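Local coordinates for condensin complex subunit 3 (Schizosaccharomyces pombe, PDB 5OQR), which serves as a regulatory subunit of condensin, the complex required to convert interphase chromatin into condensed, mitotic-like chromosomes, at residues 293-298 with 313-317. Residues are numbered along the deposited sequence; the frame is centred on the assembly and turned at random.
Sequences LSQLEF and LARTF
Phe317 reaches from helix 308-324 into the bend of the 293-298 segment, where Leu293, Leu296 and Phe298 meet its ring. The aromatic pair is edge-to-face but strongly tilted: the edge of Phe298 is turned toward one face of Phe317, with ring centroids 4.9 Å apart and planes at 50°. Phe298 CE1 stands over the centre of that face, 3.6 Å above the plane. With CG anti to the backbone N (chi1 169°), the Phe317 ring leaves the helix with Phe298 and Leu296 CD1 on one side of its plane and Leu293 CD1 on the other.

The remaining contacts are apolar, mostly methyl groups against ring carbons. Leu293 CD1 lies 3.6 Å and Leu296 CD1 3.8 Å from Phe317 CD1, both approaching obliquely. Leu296 CD1 also touches Leu313 CD1 more loosely, at 4.3 Å. Three residues before Phe317, Ala314 CB rests 3.9 Å from CE2 of Phe298.

Phe286 on helix 275-288 touches Leu293 and Leu296, while Met333 packs on both phenylalanines. A type I beta turn from Leu293 to Leu296 brings the chain round Phe317; these side chains pack the connection between helices 290-293 and 300-304 onto helix 308-324, within the all-helical stack of a HEAT-repeat protein.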
# COMPACT_ATOMS: atom_id res chain seq x y z
N LEU A 293 -14.86 -22.47 12.53
CA LEU A 293 -15.36 -21.50 13.50
C LEU A 293 -16.34 -22.14 14.46
O LEU A 293 -16.34 -21.83 15.66
CB LEU A 293 -16.01 -20.32 12.77
CG LEU A 293 -16.35 -19.12 13.65
CD1 LEU A 293 -15.09 -18.41 14.11
CD2 LEU A 293 -17.27 -18.16 12.92
N SER A 294 -17.20 -23.03 13.96
CA SER A 294 -18.17 -23.71 14.80
C SER A 294 -17.57 -24.84 15.63
O SER A 294 -18.29 -25.48 16.39
CB SER A 294 -19.30 -24.27 13.94
OG SER A 294 -19.91 -23.25 13.16
N GLN A 295 -16.27 -25.09 15.49
CA GLN A 295 -15.60 -26.16 16.22
C GLN A 295 -14.79 -25.66 17.41
O GLN A 295 -14.19 -26.47 18.11
CB GLN A 295 -14.69 -26.94 15.27
CG GLN A 295 -15.43 -27.93 14.39
CD GLN A 295 -14.61 -28.41 13.22
OE1 GLN A 295 -13.41 -28.14 13.14
NE2 GLN A 295 -15.25 -29.11 12.29
N LEU A 296 -14.75 -24.35 17.63
CA LEU A 296 -14.07 -23.81 18.80
C LEU A 296 -14.96 -23.91 20.03
O LEU A 296 -16.15 -23.59 19.99
CB LEU A 296 -13.68 -22.35 18.57
CG LEU A 296 -12.64 -22.06 17.48
CD1 LEU A 296 -12.46 -20.56 17.34
CD2 LEU A 296 -11.31 -22.73 17.79
N GLU A 297 -14.37 -24.37 21.13
CA GLU A 297 -15.06 -24.49 22.40
C GLU A 297 -14.32 -23.70 23.47
O GLU A 297 -13.08 -23.72 23.52
CB GLU A 297 -15.19 -25.95 22.82
CG GLU A 297 -15.95 -26.81 21.83
CD GLU A 297 -17.36 -26.31 21.58
OE1 GLU A 297 -17.98 -25.77 22.52
OE2 GLU A 297 -17.84 -26.45 20.43
N PHE A 298 -15.07 -23.00 24.31
CA PHE A 298 -14.52 -22.16 25.36
C PHE A 298 -15.08 -22.60 26.71
O PHE A 298 -15.90 -21.91 27.32
CB PHE A 298 -14.84 -20.69 25.10
CG PHE A 298 -14.37 -20.20 23.76
CD1 PHE A 298 -15.20 -20.24 22.67
CD2 PHE A 298 -13.08 -19.72 23.60
CE1 PHE A 298 -14.77 -19.80 21.43
CE2 PHE A 298 -12.64 -19.28 22.37
CZ PHE A 298 -13.49 -19.32 21.29
N LEU A 313 -7.52 -15.09 20.64
CA LEU A 313 -8.43 -15.89 19.83
C LEU A 313 -9.87 -15.69 20.26
O LEU A 313 -10.77 -15.59 19.41
CB LEU A 313 -8.04 -17.37 19.92
CG LEU A 313 -8.96 -18.33 19.16
CD1 LEU A 313 -8.97 -18.02 17.67
CD2 LEU A 313 -8.52 -19.77 19.41
N ALA A 314 -10.13 -15.65 21.56
CA ALA A 314 -11.49 -15.46 22.04
C ALA A 314 -12.01 -14.07 21.68
O ALA A 314 -13.16 -13.92 21.26
CB ALA A 314 -11.55 -15.68 23.55
N ARG A 315 -11.17 -13.05 21.83
CA ARG A 315 -11.59 -11.69 21.51
C ARG A 315 -11.90 -11.54 20.03
O ARG A 315 -12.82 -10.82 19.64
CB ARG A 315 -10.51 -10.69 21.95
CG ARG A 315 -10.65 -9.29 21.35
CD ARG A 315 -9.84 -9.15 20.07
NE ARG A 315 -9.87 -7.78 19.55
CZ ARG A 315 -8.86 -6.91 19.63
NH1 ARG A 315 -9.01 -5.70 19.12
NH2 ARG A 315 -7.71 -7.24 20.19
N THR A 316 -11.12 -12.22 19.17
CA THR A 316 -11.37 -12.15 17.74
C THR A 316 -12.60 -12.97 17.35
O THR A 316 -13.42 -12.53 16.54
CB THR A 316 -10.14 -12.63 16.96
OG1 THR A 316 -8.98 -11.93 17.42
CG2 THR A 316 -10.32 -12.39 15.47
N PHE A 317 -12.73 -14.18 17.91
CA PHE A 317 -13.92 -14.99 17.69
C PHE A 317 -15.17 -14.21 18.05
O PHE A 317 -16.15 -14.19 17.30
CB PHE A 317 -13.81 -16.28 18.50
CG PHE A 317 -15.08 -17.07 18.57
CD1 PHE A 317 -15.35 -18.06 17.64
CD2 PHE A 317 -16.00 -16.84 19.57
CE1 PHE A 317 -16.52 -18.79 17.70
CE2 PHE A 317 -17.17 -17.57 19.64
CZ PHE A 317 -17.43 -18.55 18.70